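Local coordinates for DsbA family protein (Salmonella typhimurium, PDB 7JVE) that acts as a trimeric thioredoxin-like enzyme with both thiol oxidase and disulfide isomerase activities, at residues Tyr58-Leu69 and Ala206-Ser214; Arg127-Val137 and Glu164-Tyr173. All coordinates share one frame; numbering follows the deposited sequence. Where two conformers were deposited one is given.

Overall arrangement
Both contacts lie in the thioredoxin-like part of the chain, with centres about 25 Å apart and nearest atoms about 6 Å apart. Interaction 2 is nested along the chain inside the loop closed by interaction 1. Interaction 1 joins helices 37-64 and 66-69 to the end of helix 199-210, next to strands 84-90 and 218-223. Interaction 2 lies farther out and joins helix 128-145 to the start of helix 169-176. Helix 199-210 relates the two, since Trp128 and Ser131 pack on it. Lys162 pairs with Asp171 beside interaction 2, and the same lysine of a neighbouring subunit pairs with Asp212 of interaction 1. That link runs between subunits, and interaction 1 lies at a contact between them.

Interaction 1: Tyr58-Leu69 and Ala206-Ser214; sequences YVQLALQYRAEL and ALAQHMDFS. With EDO (1,2-ethanediol), chain M.
Leu61 and Met211 bring the backbones closest, CA to CA 5.9 Å, and Glu68 faces Leu207. Met211 is bent at chi2 and chi3 (-63° and -56°). This lays SD against Leu61 CB at 3.9 Å and tucks CE beside Ala62. SD sits obliquely beside the Tyr65 ring, a Met-aromatic contact. His210 CB lies over one face of that ring, 3.9 Å from its centroid. The imidazole is nearly parallel to the Tyr65 ring but slid aside. A water donates to His210 O and shares a long 3.3 Å hydrogen bond with Tyr65 OH. Leu207 CD1 fills the corner between Tyr65 CB and Glu68 CB, and Leu207 CD2 meets Leu69 CD2.

Tyr58 turns its edge to the carbonyls of Met211 and Asp212. Its OH donates to Asp212 O at 2.9 Å, 24° from the carbonyl plane. The Phe213 ring meets it obliquely, Tyr58 CE1 to Phe213 CE1 3.4 Å. Ethanediol, probably from the crystallisation liquor, lies over one face and donates from O1 to Asp212 OD2. Lys162 of a neighbouring subunit bonds both Tyr58 OH and Asp212 OD2. Asp212, with positive phi, forms the Schellman motif ending helix 199-210, beside the central sheet of the thioredoxin fold.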
loop_
_atom_site.group_PDB
_atom_site.type_symbol
_atom_site.label_atom_id
_atom_site.label_comp_id
_atom_site.label_asym_id
_atom_site.label_seq_id
_atom_site.Cartn_x
_atom_site.Cartn_y
_atom_site.Cartn_z
ATOM N N TYR A 58 21.941 -9.477 7.439
ATOM C CA TYR A 58 22.233 -9.853 6.054
ATOM C C TYR A 58 23.731 -9.839 5.779
ATOM O O TYR A 58 24.245 -10.718 5.072
ATOM C CB TYR A 58 21.526 -8.912 5.070
ATOM C CG TYR A 58 20.116 -9.315 4.710
ATOM C CD1 TYR A 58 19.826 -10.615 4.273
ATOM C CD2 TYR A 58 19.072 -8.390 4.774
ATOM C CE1 TYR A 58 18.540 -10.987 3.927
ATOM C CE2 TYR A 58 17.785 -8.754 4.431
ATOM C CZ TYR A 58 17.524 -10.040 4.016
ATOM O OH TYR A 58 16.243 -10.381 3.693
ATOM N N VAL A 59 24.443 -8.839 6.312
ATOM C CA VAL A 59 25.886 -8.782 6.120
ATOM C C VAL A 59 26.550 -10.029 6.699
ATOM O O VAL A 59 27.434 -10.632 6.071
ATOM C CB VAL A 59 26.462 -7.492 6.734
ATOM C CG1 VAL A 59 27.971 -7.627 6.889
ATOM C CG2 VAL A 59 26.114 -6.277 5.863
ATOM N N GLN A 60 26.127 -10.448 7.896
ATOM C CA GLN A 60 26.671 -11.671 8.477
ATOM C C GLN A 60 26.436 -12.862 7.560
ATOM O O GLN A 60 27.312 -13.719 7.419
ATOM C CB GLN A 60 26.057 -11.933 9.857
ATOM C CG GLN A 60 26.573 -11.010 10.939
ATOM C CD GLN A 60 28.062 -11.221 11.174
ATOM O OE1 GLN A 60 28.504 -12.332 11.478
ATOM N NE2 GLN A 60 28.848 -10.165 10.989
ATOM N N LEU A 61 25.242 -12.947 6.950
ATOM C CA LEU A 61 24.945 -14.060 6.050
ATOM C C LEU A 61 25.837 -14.021 4.815
ATOM O O LEU A 61 26.349 -15.064 4.381
ATOM C CB LEU A 61 23.470 -14.039 5.650
ATOM C CG LEU A 61 22.477 -14.334 6.782
ATOM C CD1 LEU A 61 21.030 -14.172 6.309
ATOM C CD2 LEU A 61 22.716 -15.746 7.327
ATOM N N ALA A 62 26.051 -12.819 4.249
ATOM C CA ALA A 62 26.965 -12.657 3.117
ATOM C C ALA A 62 28.371 -13.130 3.457
ATOM O O ALA A 62 29.009 -13.828 2.658
ATOM C CB ALA A 62 27.007 -11.201 2.672
ATOM N N LEU A 63 28.873 -12.767 4.641
ATOM C CA LEU A 63 30.200 -13.229 5.031
ATOM C C LEU A 63 30.228 -14.740 5.181
ATOM O O LEU A 63 31.209 -15.385 4.798
ATOM C CB LEU A 63 30.652 -12.547 6.322
ATOM C CG LEU A 63 30.862 -11.041 6.146
ATOM C CD1 LEU A 63 31.053 -10.337 7.499
ATOM C CD2 LEU A 63 32.020 -10.748 5.188
ATOM N N GLN A 64 29.156 -15.331 5.709
ATOM C CA GLN A 64 29.151 -16.781 5.901
ATOM C C GLN A 64 29.095 -17.537 4.563
ATOM O O GLN A 64 29.729 -18.590 4.411
ATOM C CB GLN A 64 27.985 -17.180 6.803
ATOM C CG GLN A 64 27.884 -18.670 7.038
ATOM C CD GLN A 64 26.627 -19.104 7.793
ATOM O OE1 GLN A 64 25.913 -18.295 8.404
ATOM N NE2 GLN A 64 26.356 -20.403 7.755
ATOM N N TYR A 65 28.361 -17.022 3.575
ATOM C CA TYR A 65 28.207 -17.718 2.300
ATOM C C TYR A 65 29.045 -17.093 1.191
ATOM O O TYR A 65 28.711 -17.217 0.015
ATOM C CB TYR A 65 26.729 -17.790 1.905
ATOM C CG TYR A 65 25.954 -18.651 2.887
ATOM C CD1 TYR A 65 25.960 -20.037 2.795
ATOM C CD2 TYR A 65 25.253 -18.070 3.936
ATOM C CE1 TYR A 65 25.263 -20.821 3.711
ATOM C CE2 TYR A 65 24.565 -18.835 4.854
ATOM C CZ TYR A 65 24.575 -20.208 4.743
ATOM O OH TYR A 65 23.885 -20.947 5.672
ATOM N N ARG A 66 30.146 -16.434 1.547
ATOM C CA ARG A 66 30.993 -15.789 0.549
ATOM C C ARG A 66 31.360 -16.741 -0.593
ATOM O O ARG A 66 31.264 -16.381 -1.773
ATOM C CB ARG A 66 32.259 -15.245 1.222
ATOM C CG ARG A 66 33.191 -14.501 0.268
ATOM C CD ARG A 66 34.504 -14.088 0.945
ATOM N NE ARG A 66 34.712 -12.640 0.884
ATOM C CZ ARG A 66 34.595 -11.822 1.925
ATOM N NH1 ARG A 66 34.282 -12.306 3.116
ATOM N NH2 ARG A 66 34.798 -10.523 1.775
ATOM N N ALA A 67 31.801 -17.958 -0.264
ATOM C CA ALA A 67 32.293 -18.839 -1.317
ATOM C C ALA A 67 31.191 -19.150 -2.318
ATOM O O ALA A 67 31.421 -19.136 -3.537
ATOM C CB ALA A 67 32.884 -20.124 -0.725
ATOM N N GLU A 68 29.985 -19.415 -1.827
ATOM C CA GLU A 68 28.866 -19.681 -2.715
ATOM C C GLU A 68 28.496 -18.431 -3.503
ATOM O O GLU A 68 28.241 -18.504 -4.710
ATOM C CB GLU A 68 27.673 -20.185 -1.896
ATOM C CG GLU A 68 27.941 -21.536 -1.245
ATOM C CD GLU A 68 28.488 -21.427 0.194
ATOM O OE1 GLU A 68 27.977 -22.152 1.078
ATOM O OE2 GLU A 68 29.383 -20.596 0.470
ATOM N N LEU A 69 28.453 -17.273 -2.832
ATOM C CA LEU A 69 28.107 -16.028 -3.511
ATOM C C LEU A 69 29.061 -15.736 -4.664
ATOM O O LEU A 69 28.648 -15.215 -5.705
ATOM C CB LEU A 69 28.115 -14.870 -2.515
ATOM C CG LEU A 69 26.955 -14.797 -1.515
ATOM C CD1 LEU A 69 27.277 -13.814 -0.404
ATOM C CD2 LEU A 69 25.659 -14.418 -2.203
ATOM N N ALA A 206 18.736 -22.701 -3.207
ATOM C CA ALA A 206 19.280 -23.068 -1.903
ATOM C C ALA A 206 20.088 -21.920 -1.307
ATOM O O ALA A 206 19.959 -21.618 -0.117
ATOM C CB ALA A 206 20.136 -24.334 -2.014
ATOM N N LEU A 207 20.919 -21.263 -2.128
ATOM C CA LEU A 207 21.667 -20.101 -1.661
ATOM C C LEU A 207 20.742 -18.933 -1.317
ATOM O O LEU A 207 20.960 -18.241 -0.319
ATOM C CB LEU A 207 22.686 -19.671 -2.719
ATOM C CG LEU A 207 23.509 -18.413 -2.402
ATOM C CD1 LEU A 207 24.300 -18.562 -1.077
ATOM C CD2 LEU A 207 24.431 -17.980 -3.548
ATOM N N ALA A 208 19.714 -18.680 -2.134
ATOM C CA ALA A 208 18.775 -17.610 -1.779
ATOM C C ALA A 208 18.106 -17.885 -0.436
ATOM O O ALA A 208 17.915 -16.967 0.371
ATOM C CB ALA A 208 17.722 -17.415 -2.866
ATOM N N GLN A 209 17.747 -19.141 -0.175
ATOM C CA GLN A 209 17.102 -19.459 1.092
ATOM C C GLN A 209 18.068 -19.289 2.258
ATOM O O GLN A 209 17.689 -18.760 3.313
ATOM C CB GLN A 209 16.539 -20.879 1.050
ATOM C CG GLN A 209 15.272 -20.951 0.208
ATOM C CD GLN A 209 14.826 -22.366 -0.153
ATOM O OE1 GLN A 209 13.963 -22.539 -1.008
ATOM N NE2 GLN A 209 15.415 -23.375 0.486
ATOM N N HIS A 210 19.313 -19.742 2.084
ATOM C CA HIS A 210 20.344 -19.507 3.092
ATOM C C HIS A 210 20.623 -18.024 3.285
ATOM O O HIS A 210 20.971 -17.608 4.393
ATOM C CB HIS A 210 21.644 -20.222 2.716
ATOM C CG HIS A 210 21.593 -21.702 2.915
ATOM N ND1 HIS A 210 22.287 -22.586 2.113
ATOM C CD2 HIS A 210 20.917 -22.459 3.815
ATOM C CE1 HIS A 210 22.053 -23.821 2.523
ATOM N NE2 HIS A 210 21.225 -23.772 3.553
ATOM N N MET A 211 20.505 -17.216 2.223
ATOM C CA MET A 211 20.721 -15.783 2.364
ATOM C C MET A 211 19.482 -15.065 2.874
ATOM O O MET A 211 19.528 -13.851 3.068
ATOM C CB MET A 211 21.160 -15.181 1.030
ATOM C CG MET A 211 22.613 -15.502 0.674
ATOM S SD MET A 211 23.789 -14.805 1.853
ATOM C CE MET A 211 23.315 -13.087 1.775
ATOM N N ASP A 212 18.380 -15.787 3.095
ATOM C CA ASP A 212 17.093 -15.178 3.411
ATOM C C ASP A 212 16.666 -14.189 2.320
ATOM O O ASP A 212 16.173 -13.098 2.605
ATOM C CB ASP A 212 17.132 -14.513 4.798
ATOM C CG ASP A 212 15.743 -14.308 5.391
ATOM O OD1 ASP A 212 14.763 -14.864 4.851
ATOM O OD2 ASP A 212 15.612 -13.570 6.384
ATOM N N PHE A 213 16.850 -14.587 1.058
ATOM C CA PHE A 213 16.358 -13.879 -0.123
ATOM C C PHE A 213 15.242 -14.632 -0.838
ATOM O O PHE A 213 14.961 -14.335 -2.005
ATOM C CB PHE A 213 17.483 -13.668 -1.152
ATOM C CG PHE A 213 18.607 -12.767 -0.695
ATOM C CD1 PHE A 213 18.402 -11.795 0.264
ATOM C CD2 PHE A 213 19.868 -12.885 -1.272
ATOM C CE1 PHE A 213 19.428 -10.960 0.646
ATOM C CE2 PHE A 213 20.899 -12.065 -0.875
ATOM C CZ PHE A 213 20.684 -11.110 0.089
ATOM N N SER A 214 14.647 -15.643 -0.219
ATOM C CA SER A 214 13.671 -16.454 -0.947
ATOM C C SER A 214 12.511 -15.589 -1.427
ATOM O O SER A 214 11.855 -14.903 -0.633
ATOM C CB SER A 214 13.157 -17.591 -0.071
ATOM O OG SER A 214 12.545 -18.579 -0.874
HETATM C C1 EDO M . 18.349 -11.944 7.594
HETATM O O1 EDO M . 17.489 -13.012 8.002
HETATM C C2 EDO M . 17.722 -10.627 8.040
HETATM O O2 EDO M . 17.158 -10.764 9.368
HETATM O O HOH W 1 21.182 -19.320 6.480
#

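Interaction 2: Arg127-Val137 and Glu164-Tyr173; sequences RWPVSGLAARV and EGALTEHDVY
Val172 is a knob in a hole formed by Val130, Leu133, Ala134 and Val137. Its CG1 does most of the filling and lies 3.7 Å from Leu133 CG. Leu133 carries the other large apolar contact. Its CG is anti to the backbone N (chi1 176°), and CD2 then stands over the centre of the Tyr173 ring, 3.5 Å from the centroid. This is a CH-pi contact from directly above one face. CD1 of the same leucine reaches the ring at Tyr173 CE1. Val130 uses both branches: CG2 touches Leu167 O at 3.3 Å, while CG1 meets Leu167 CD2. The aliphatic part of Glu169 lies against Val130 and Leu133.

Arg127 extends its chain to Glu164. NH2 donates to OE1 at 2.9 Å in a salt bridge, with the guanidinium and carboxylate planes 76° apart. OE1 sits too close to another atom of the model, so this bond is doubtful. Water 2 ties the pair a second way, accepting from Arg127 NH1 at 2.7 Å and donating to Glu164 OE2 at 2.8 Å.

The two helix segments run nearly parallel, 11° apart, with axes 9.6 Å from each other. Thr168 and Asp171 form a capping box that fixes the start of helix 169-176. Asp171 N donates to Thr168 OG1, and Thr168 N to Asp171 OD2. Trp153 of helix 147-159 closes on Val137 and Val172. Lys189 meets Tyr173 in a cation-pi contact.

The contact is apolar around Val172 and Leu133 and charged at Arg127 and Glu164. Arg127 NH1 also pairs with Asp91, and Glu164 OE2 accepts from Ser95 N, between the disulfide-bonded Cys94 and Cys97. Through water 2, Glu164 thus joins Arg127 to the Cys94-Cys97 motif at the start of helix 95-110.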
loop_
_atom_site.group_PDB
_atom_site.type_symbol
_atom_site.label_atom_id
_atom_site.label_comp_id
_atom_site.label_asym_id
_atom_site.label_seq_id
_atom_site.Cartn_x
_atom_site.Cartn_y
_atom_site.Cartn_z
ATOM N N ARG A 127 7.183 -20.643 -11.402
ATOM C CA ARG A 127 8.173 -20.156 -12.349
ATOM C C ARG A 127 9.305 -21.142 -12.610
ATOM O O ARG A 127 10.082 -20.924 -13.545
ATOM C CB ARG A 127 8.730 -18.812 -11.880
ATOM C CG ARG A 127 7.615 -17.787 -11.772
ATOM C CD ARG A 127 8.128 -16.403 -11.618
ATOM N NE ARG A 127 7.018 -15.472 -11.507
ATOM C CZ ARG A 127 7.164 -14.211 -11.153
ATOM N NH1 ARG A 127 8.378 -13.745 -10.888
ATOM N NH2 ARG A 127 6.103 -13.431 -11.050
ATOM N N TRP A 128 9.402 -22.231 -11.853
ATOM C CA TRP A 128 10.543 -23.133 -12.009
ATOM C C TRP A 128 10.747 -23.606 -13.441
ATOM O O TRP A 128 11.887 -23.553 -13.919
ATOM C CB TRP A 128 10.388 -24.315 -11.050
ATOM C CG TRP A 128 10.724 -23.935 -9.670
ATOM C CD1 TRP A 128 10.257 -22.853 -8.981
ATOM C CD2 TRP A 128 11.603 -24.623 -8.789
ATOM N NE1 TRP A 128 10.785 -22.834 -7.724
ATOM C CE2 TRP A 128 11.626 -23.904 -7.580
ATOM C CE3 TRP A 128 12.373 -25.784 -8.902
ATOM C CZ2 TRP A 128 12.393 -24.303 -6.482
ATOM C CZ3 TRP A 128 13.132 -26.190 -7.801
ATOM C CH2 TRP A 128 13.134 -25.445 -6.611
ATOM N N PRO A 129 9.723 -24.044 -14.184
ATOM C CA PRO A 129 9.994 -24.477 -15.573
ATOM C C PRO A 129 10.590 -23.375 -16.452
ATOM O O PRO A 129 11.575 -23.621 -17.165
ATOM C CB PRO A 129 8.616 -24.959 -16.065
ATOM C CG PRO A 129 7.818 -25.258 -14.805
ATOM C CD PRO A 129 8.310 -24.243 -13.798
ATOM N N VAL A 130 10.055 -22.155 -16.393
ATOM C CA VAL A 130 10.581 -21.061 -17.213
ATOM C C VAL A 130 11.939 -20.579 -16.693
ATOM O O VAL A 130 12.885 -20.401 -17.473
ATOM C CB VAL A 130 9.556 -19.911 -17.303
ATOM C CG1 VAL A 130 10.172 -18.686 -17.925
ATOM C CG2 VAL A 130 8.356 -20.362 -18.141
ATOM N N SER A 131 12.064 -20.351 -15.380
ATOM C CA SER A 131 13.361 -19.930 -14.844
ATOM C C SER A 131 14.436 -20.977 -15.118
ATOM O O SER A 131 15.555 -20.635 -15.520
ATOM C CB SER A 131 13.275 -19.639 -13.339
ATOM O OG SER A 131 12.496 -18.494 -13.093
ATOM N N GLY A 132 14.113 -22.258 -14.909
ATOM C CA GLY A 132 15.095 -23.301 -15.161
ATOM C C GLY A 132 15.518 -23.356 -16.615
ATOM O O GLY A 132 16.702 -23.516 -16.919
ATOM N N LEU A 133 14.552 -23.250 -17.532
ATOM C CA LEU A 133 14.872 -23.241 -18.956
ATOM C C LEU A 133 15.745 -22.050 -19.315
ATOM O O LEU A 133 16.679 -22.180 -20.113
ATOM C CB LEU A 133 13.592 -23.221 -19.804
ATOM C CG LEU A 133 13.858 -23.121 -21.317
ATOM C CD1 LEU A 133 14.759 -24.274 -21.783
ATOM C CD2 LEU A 133 12.577 -23.055 -22.191
ATOM N N ALA A 134 15.434 -20.867 -18.767
ATOM C CA ALA A 134 16.232 -19.693 -19.096
ATOM C C ALA A 134 17.639 -19.824 -18.536
ATOM O O ALA A 134 18.598 -19.367 -19.164
ATOM C CB ALA A 134 15.563 -18.411 -18.580
ATOM N N ALA A 135 17.780 -20.474 -17.380
ATOM C CA ALA A 135 19.105 -20.718 -16.825
ATOM C C ALA A 135 19.889 -21.731 -17.665
ATOM O O ALA A 135 21.105 -21.586 -17.825
ATOM C CB ALA A 135 18.988 -21.160 -15.363
ATOM N N ARG A 136 19.219 -22.756 -18.225
ATOM C CA ARG A 136 19.915 -23.708 -19.103
ATOM C C ARG A 136 20.506 -23.007 -20.321
ATOM O O ARG A 136 21.674 -23.226 -20.669
ATOM C CB ARG A 136 18.980 -24.819 -19.575
ATOM C CG ARG A 136 18.609 -25.870 -18.552
ATOM C CD ARG A 136 17.764 -26.978 -19.218
ATOM N NE ARG A 136 17.234 -27.880 -18.204
ATOM C CZ ARG A 136 17.969 -28.788 -17.568
ATOM N NH1 ARG A 136 19.261 -28.913 -17.849
ATOM N NH2 ARG A 136 17.430 -29.553 -16.644
ATOM N N VAL A 137 19.695 -22.181 -21.000
ATOM C CA VAL A 137 20.174 -21.447 -22.172
ATOM C C VAL A 137 21.320 -20.536 -21.785
ATOM O O VAL A 137 22.388 -20.550 -22.411
ATOM C CB VAL A 137 19.037 -20.643 -22.817
ATOM C CG1 VAL A 137 19.567 -19.906 -24.059
ATOM C CG2 VAL A 137 17.859 -21.541 -23.149
ATOM N N GLU A 164 5.952 -11.521 -14.862
ATOM C CA GLU A 164 4.872 -11.835 -13.911
ATOM C C GLU A 164 3.926 -12.904 -14.455
ATOM O O GLU A 164 2.707 -12.842 -14.264
ATOM C CB GLU A 164 4.114 -10.564 -13.518
ATOM C CG GLU A 164 5.083 -9.564 -12.933
ATOM C CD GLU A 164 5.497 -9.890 -11.497
ATOM O OE1 GLU A 164 4.901 -10.817 -10.904
ATOM O OE2 GLU A 164 6.483 -9.277 -11.003
ATOM N N GLY A 165 4.495 -13.909 -15.120
ATOM C CA GLY A 165 3.740 -15.025 -15.643
ATOM C C GLY A 165 3.581 -15.029 -17.151
ATOM O O GLY A 165 3.200 -16.063 -17.710
ATOM N N ALA A 166 3.888 -13.918 -17.828
ATOM C CA ALA A 166 3.711 -13.833 -19.274
ATOM C C ALA A 166 4.860 -14.451 -20.075
ATOM O O ALA A 166 4.708 -14.626 -21.293
ATOM C CB ALA A 166 3.527 -12.367 -19.703
ATOM N N LEU A 167 6.002 -14.761 -19.457
ATOM C CA LEU A 167 7.103 -15.414 -20.165
ATOM C C LEU A 167 6.907 -16.931 -20.161
ATOM O O LEU A 167 6.883 -17.550 -19.094
ATOM C CB LEU A 167 8.442 -15.059 -19.528
ATOM C CG LEU A 167 9.682 -15.435 -20.331
ATOM C CD1 LEU A 167 9.680 -14.718 -21.662
ATOM C CD2 LEU A 167 10.947 -15.083 -19.565
ATOM N N THR A 168 6.786 -17.528 -21.345
ATOM C CA THR A 168 6.584 -18.967 -21.481
ATOM C C THR A 168 7.859 -19.657 -21.961
ATOM O O THR A 168 8.767 -19.032 -22.506
ATOM C CB THR A 168 5.455 -19.279 -22.466
ATOM O OG1 THR A 168 5.837 -18.815 -23.763
ATOM C CG2 THR A 168 4.127 -18.654 -22.032
ATOM N N GLU A 169 7.904 -20.983 -21.779
ATOM C CA GLU A 169 9.032 -21.737 -22.315
ATOM C C GLU A 169 9.139 -21.533 -23.815
ATOM O O GLU A 169 10.238 -21.316 -24.342
ATOM C CB GLU A 169 8.931 -23.226 -21.966
ATOM C CG GLU A 169 9.179 -23.416 -20.483
ATOM C CD GLU A 169 9.142 -24.862 -19.989
ATOM O OE1 GLU A 169 9.743 -25.752 -20.601
ATOM O OE2 GLU A 169 8.440 -25.130 -18.992
ATOM N N HIS A 170 8.000 -21.536 -24.511
ATOM C CA HIS A 170 8.003 -21.244 -25.941
ATOM C C HIS A 170 8.729 -19.941 -26.253
ATOM O O HIS A 170 9.477 -19.874 -27.234
ATOM C CB HIS A 170 6.576 -21.178 -26.482
ATOM C CG HIS A 170 6.510 -20.744 -27.913
ATOM N ND1 HIS A 170 6.812 -21.589 -28.965
ATOM C CD2 HIS A 170 6.208 -19.547 -28.467
ATOM C CE1 HIS A 170 6.693 -20.932 -30.105
ATOM N NE2 HIS A 170 6.329 -19.692 -29.831
ATOM N N ASP A 171 8.503 -18.890 -25.442
ATOM C CA ASP A 171 9.178 -17.604 -25.650
ATOM C C ASP A 171 10.685 -17.747 -25.501
ATOM O O ASP A 171 11.462 -17.185 -26.277
ATOM C CB ASP A 171 8.686 -16.550 -24.649
ATOM C CG ASP A 171 7.259 -16.108 -24.885
ATOM O OD1 ASP A 171 6.813 -16.067 -26.055
ATOM O OD2 ASP A 171 6.580 -15.784 -23.871
ATOM N N VAL A 172 11.113 -18.446 -24.456
ATOM C CA VAL A 172 12.538 -18.623 -24.207
ATOM C C VAL A 172 13.185 -19.376 -25.363
ATOM O O VAL A 172 14.211 -18.949 -25.906
ATOM C CB VAL A 172 12.747 -19.331 -22.854
ATOM C CG1 VAL A 172 14.229 -19.619 -22.593
ATOM C CG2 VAL A 172 12.158 -18.471 -21.749
ATOM N N TYR A 173 12.578 -20.500 -25.776
ATOM C CA TYR A 173 13.120 -21.254 -26.899
ATOM C C TYR A 173 13.190 -20.397 -28.150
ATOM O O TYR A 173 14.152 -20.493 -28.927
ATOM C CB TYR A 173 12.265 -22.481 -27.201
ATOM C CG TYR A 173 12.364 -23.609 -26.220
ATOM C CD1 TYR A 173 13.589 -24.118 -25.838
ATOM C CD2 TYR A 173 11.217 -24.194 -25.709
ATOM C CE1 TYR A 173 13.661 -25.155 -24.951
ATOM C CE2 TYR A 173 11.275 -25.224 -24.840
ATOM C CZ TYR A 173 12.498 -25.712 -24.466
ATOM O OH TYR A 173 12.547 -26.755 -23.580
HETATM O O HOH W 2 7.784 -11.350 -9.734
#